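Cow rumen GH26 endo-mannanase (PDB 6UEH) probably hydrolyses internal beta-1,4-mannosidic bonds in mannans such as galactomannan, as a family 26 endo-mannanase from the cow rumen. Local coordinates at residues A133-L145 against F411-M423. Sequence-based numbering, arbitrary orientation.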
# COMPACT_ATOMS: atom_id res chain seq x y z
N ALA A 133 8.55 -10.71 18.26
CA ALA A 133 8.46 -10.68 16.80
C ALA A 133 9.82 -10.62 16.14
O ALA A 133 10.76 -10.02 16.68
CB ALA A 133 7.60 -9.50 16.34
N THR A 134 9.93 -11.26 14.98
CA THR A 134 11.11 -11.12 14.14
C THR A 134 10.66 -10.51 12.82
O THR A 134 9.65 -10.94 12.24
CB THR A 134 11.81 -12.47 13.90
OG1 THR A 134 10.94 -13.35 13.19
CG2 THR A 134 12.20 -13.11 15.22
N PHE A 135 11.39 -9.52 12.34
CA PHE A 135 10.94 -8.75 11.19
C PHE A 135 11.76 -9.07 9.94
O PHE A 135 12.90 -9.53 10.05
CB PHE A 135 11.00 -7.25 11.50
CG PHE A 135 10.28 -6.88 12.77
CD1 PHE A 135 8.91 -6.72 12.77
CD2 PHE A 135 10.98 -6.72 13.96
CE1 PHE A 135 8.24 -6.38 13.94
CE2 PHE A 135 10.31 -6.39 15.12
CZ PHE A 135 8.94 -6.22 15.11
N PRO A 136 11.16 -8.87 8.75
CA PRO A 136 11.88 -9.05 7.49
C PRO A 136 13.14 -8.21 7.42
O PRO A 136 13.16 -7.09 7.93
CB PRO A 136 10.86 -8.60 6.44
CG PRO A 136 9.54 -8.83 7.08
CD PRO A 136 9.74 -8.53 8.53
N ASP A 137 14.19 -8.75 6.81
CA ASP A 137 15.41 -7.98 6.59
C ASP A 137 15.20 -7.04 5.40
O ASP A 137 15.38 -7.44 4.25
CB ASP A 137 16.60 -8.91 6.33
CG ASP A 137 17.94 -8.19 6.46
OD1 ASP A 137 17.98 -6.96 6.30
OD2 ASP A 137 18.95 -8.87 6.73
N PHE A 138 14.81 -5.81 5.70
CA PHE A 138 14.51 -4.83 4.66
C PHE A 138 15.76 -4.38 3.91
O PHE A 138 15.70 -4.00 2.75
CB PHE A 138 13.80 -3.61 5.26
CG PHE A 138 12.50 -3.93 5.93
CD1 PHE A 138 11.41 -4.38 5.20
CD2 PHE A 138 12.36 -3.78 7.30
CE1 PHE A 138 10.21 -4.67 5.82
CE2 PHE A 138 11.16 -4.07 7.93
CZ PHE A 138 10.08 -4.51 7.18
N SER A 139 16.90 -4.44 4.59
CA SER A 139 18.16 -4.00 4.00
C SER A 139 18.66 -4.98 2.94
O SER A 139 19.49 -4.62 2.11
CB SER A 139 19.23 -3.83 5.09
OG SER A 139 19.58 -5.08 5.66
N LYS A 140 18.15 -6.21 2.98
CA LYS A 140 18.60 -7.24 2.05
C LYS A 140 17.70 -7.34 0.82
O LYS A 140 17.91 -8.20 -0.04
CB LYS A 140 18.67 -8.59 2.75
CG LYS A 140 19.94 -8.78 3.58
CD LYS A 140 21.18 -8.71 2.70
CE LYS A 140 22.45 -8.69 3.53
NZ LYS A 140 22.59 -9.89 4.39
N VAL A 141 16.70 -6.47 0.73
CA VAL A 141 15.87 -6.39 -0.46
C VAL A 141 16.71 -5.91 -1.64
O VAL A 141 17.32 -4.84 -1.58
CB VAL A 141 14.68 -5.44 -0.27
CG1 VAL A 141 13.90 -5.30 -1.57
CG2 VAL A 141 13.77 -5.93 0.85
N ASP A 142 16.76 -6.70 -2.71
CA ASP A 142 17.52 -6.31 -3.89
C ASP A 142 16.81 -5.19 -4.63
O ASP A 142 15.64 -5.32 -5.01
CB ASP A 142 17.74 -7.50 -4.82
CG ASP A 142 18.47 -7.12 -6.10
OD1 ASP A 142 19.30 -6.19 -6.06
OD2 ASP A 142 18.22 -7.75 -7.14
N THR A 143 17.50 -4.07 -4.82
CA THR A 143 16.90 -2.90 -5.43
C THR A 143 17.36 -2.66 -6.87
O THR A 143 17.35 -1.53 -7.35
CB THR A 143 17.18 -1.63 -4.60
OG1 THR A 143 18.55 -1.62 -4.19
CG2 THR A 143 16.29 -1.60 -3.36
N LYS A 144 17.77 -3.73 -7.55
CA LYS A 144 18.07 -3.63 -8.97
C LYS A 144 16.77 -3.36 -9.72
O LYS A 144 15.79 -4.07 -9.54
CB LYS A 144 18.74 -4.90 -9.49
CG LYS A 144 19.30 -4.77 -10.91
CD LYS A 144 19.87 -6.09 -11.41
CE LYS A 144 20.67 -5.91 -12.69
NZ LYS A 144 19.86 -5.34 -13.81
N LEU A 145 16.77 -2.32 -10.56
CA LEU A 145 15.57 -1.94 -11.28
C LEU A 145 15.19 -2.99 -12.33
O LEU A 145 16.04 -3.72 -12.83
CB LEU A 145 15.75 -0.57 -11.93
CG LEU A 145 15.72 0.59 -10.93
CD1 LEU A 145 16.12 1.90 -11.59
CD2 LEU A 145 14.34 0.70 -10.28
N PHE A 411 0.38 -3.26 5.39
CA PHE A 411 1.78 -3.25 4.97
C PHE A 411 2.30 -4.67 4.76
O PHE A 411 2.89 -4.97 3.72
CB PHE A 411 2.65 -2.51 5.98
CG PHE A 411 4.11 -2.55 5.65
CD1 PHE A 411 4.64 -1.70 4.69
CD2 PHE A 411 4.96 -3.45 6.28
CE1 PHE A 411 5.99 -1.74 4.38
CE2 PHE A 411 6.31 -3.50 5.97
CZ PHE A 411 6.82 -2.64 5.02
N TYR A 412 2.08 -5.54 5.73
CA TYR A 412 2.64 -6.88 5.66
C TYR A 412 1.87 -7.80 4.72
O TYR A 412 2.42 -8.77 4.20
CB TYR A 412 2.75 -7.49 7.06
CG TYR A 412 3.93 -6.91 7.81
CD1 TYR A 412 5.22 -7.32 7.51
CD2 TYR A 412 3.75 -5.94 8.78
CE1 TYR A 412 6.31 -6.79 8.17
CE2 TYR A 412 4.84 -5.40 9.45
CZ TYR A 412 6.12 -5.83 9.14
OH TYR A 412 7.20 -5.31 9.80
N THR A 413 0.60 -7.49 4.48
CA THR A 413 -0.16 -8.20 3.46
C THR A 413 0.43 -7.91 2.08
O THR A 413 0.67 -8.83 1.28
CB THR A 413 -1.65 -7.80 3.47
OG1 THR A 413 -2.25 -8.21 4.71
CG2 THR A 413 -2.40 -8.45 2.32
N LEU A 414 0.69 -6.64 1.81
CA LEU A 414 1.33 -6.23 0.56
C LEU A 414 2.75 -6.78 0.45
O LEU A 414 3.18 -7.16 -0.63
CB LEU A 414 1.34 -4.70 0.44
CG LEU A 414 -0.02 -4.03 0.29
CD1 LEU A 414 0.10 -2.52 0.29
CD2 LEU A 414 -0.70 -4.51 -0.98
N LEU A 415 3.46 -6.82 1.57
CA LEU A 415 4.83 -7.33 1.58
C LEU A 415 4.87 -8.79 1.18
O LEU A 415 5.70 -9.20 0.36
CB LEU A 415 5.46 -7.14 2.97
CG LEU A 415 6.93 -7.56 3.14
CD1 LEU A 415 7.64 -6.60 4.08
CD2 LEU A 415 7.03 -8.99 3.67
N ASN A 416 3.98 -9.58 1.75
CA ASN A 416 3.93 -10.99 1.43
C ASN A 416 3.40 -11.24 0.01
O ASN A 416 3.76 -12.24 -0.61
CB ASN A 416 3.09 -11.74 2.46
CG ASN A 416 3.81 -11.86 3.79
OD1 ASN A 416 4.72 -12.67 3.94
ND2 ASN A 416 3.40 -11.05 4.77
N PHE A 417 2.59 -10.32 -0.50
CA PHE A 417 2.14 -10.38 -1.89
C PHE A 417 3.33 -10.46 -2.84
O PHE A 417 3.38 -11.30 -3.73
CB PHE A 417 1.28 -9.17 -2.25
CG PHE A 417 -0.19 -9.35 -1.98
CD1 PHE A 417 -0.71 -10.58 -1.62
CD2 PHE A 417 -1.06 -8.27 -2.09
CE1 PHE A 417 -2.06 -10.74 -1.38
CE2 PHE A 417 -2.41 -8.42 -1.85
CZ PHE A 417 -2.91 -9.66 -1.49
N VAL A 418 4.30 -9.57 -2.63
CA VAL A 418 5.48 -9.52 -3.49
C VAL A 418 6.66 -10.27 -2.88
O VAL A 418 7.77 -10.20 -3.40
CB VAL A 418 5.90 -8.07 -3.77
CG1 VAL A 418 4.81 -7.33 -4.53
CG2 VAL A 418 6.23 -7.35 -2.47
N GLU A 419 6.40 -10.99 -1.79
CA GLU A 419 7.43 -11.78 -1.11
C GLU A 419 8.65 -10.93 -0.73
O GLU A 419 9.79 -11.37 -0.88
CB GLU A 419 7.87 -12.97 -1.97
CG GLU A 419 6.75 -13.91 -2.37
CD GLU A 419 7.21 -15.05 -3.26
OE1 GLU A 419 8.44 -15.24 -3.39
OE2 GLU A 419 6.35 -15.74 -3.84
N ASN A 420 8.38 -9.71 -0.27
CA ASN A 420 9.42 -8.76 0.12
C ASN A 420 10.47 -8.53 -0.97
O ASN A 420 11.65 -8.33 -0.68
CB ASN A 420 10.11 -9.24 1.41
CG ASN A 420 10.87 -8.12 2.11
OD1 ASN A 420 10.50 -6.95 2.01
ND2 ASN A 420 11.93 -8.48 2.83
N LYS A 421 10.04 -8.56 -2.23
CA LYS A 421 10.96 -8.32 -3.34
C LYS A 421 10.83 -6.89 -3.87
O LYS A 421 11.66 -6.43 -4.66
CB LYS A 421 10.72 -9.32 -4.47
CG LYS A 421 10.97 -10.76 -4.05
CD LYS A 421 11.16 -11.67 -5.25
CE LYS A 421 11.37 -13.11 -4.80
NZ LYS A 421 12.41 -13.21 -3.74
N LYS A 422 9.79 -6.19 -3.43
CA LYS A 422 9.59 -4.79 -3.79
C LYS A 422 9.36 -3.96 -2.53
O LYS A 422 8.75 -4.42 -1.57
CB LYS A 422 8.40 -4.64 -4.74
CG LYS A 422 8.41 -5.57 -5.95
CD LYS A 422 9.56 -5.27 -6.90
CE LYS A 422 9.59 -6.27 -8.04
NZ LYS A 422 10.69 -6.00 -9.02
N MET A 423 9.87 -2.73 -2.54
CA MET A 423 9.62 -1.80 -1.45
C MET A 423 8.16 -1.34 -1.49
O MET A 423 7.55 -1.27 -2.56
CB MET A 423 10.56 -0.60 -1.53
CG MET A 423 12.01 -0.93 -1.24
SD MET A 423 13.07 0.51 -1.36
CE MET A 423 12.95 0.88 -3.11
O HOH W 1 13.31 -4.09 -5.33
O HOH W 2 14.03 -8.12 -4.81
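F138 and V141 are two bumps of the 133-145 linker. The F138 ring brings its CE1/CZ edge against L415 CD1, F411 CZ and Y412 OH of the helix. CG lies anti to the carbonyl carbon (chi1 -60°), which carries the ring across to the helix, where CE1 comes 3.7 Å from L415 CD1 and 4.0 Å from F411 CZ. A broad apolar ring suits these mostly apolar neighbours, and Y165 meets it edge-to-face. With an alanine in place of F138, L415 CD1 and F411 CZ would probably lose their shared neighbour, leaving a gap at the helix. Beside it, P136 sets CD and CG against the edge of the Y412 ring, CD 3.9 Å from CE1; compact and apolar, proline also reaches L415.

N420 is the answering bump, small enough for its flat amide to fit among P136, F138 and V141. Its ND2 lies 3.8 Å from P136 CB, and its plane stands 88° from the F138 ring, whose CD1 is near OD1. Valine's short beta-branched side chain fills the hollow beside it, the CG2 methyl 3.6 Å from N420 OD1 and 3.5 Å from N420 O. The Schellman motif ending the helix, with E419 at positive phi and N420 N bonded to L415 O, sets N420 beside the linker, and its CG, anti to N (chi1 -161°), extends the amide. Farther on, two waters each donate to D142 O and K421 O, bridging carbonyls 4.1 Å apart.

The linker thus leaves the CBM6-like beta domain across helix 408-417 of the GH26 barrel, and T143, hydrogen-bonded to D159, ties it to helix 152-164. Between the two segments, direct contact is van der Waals, with polar links carried by water, so the fit depends on complementary shape more than on directional bonds.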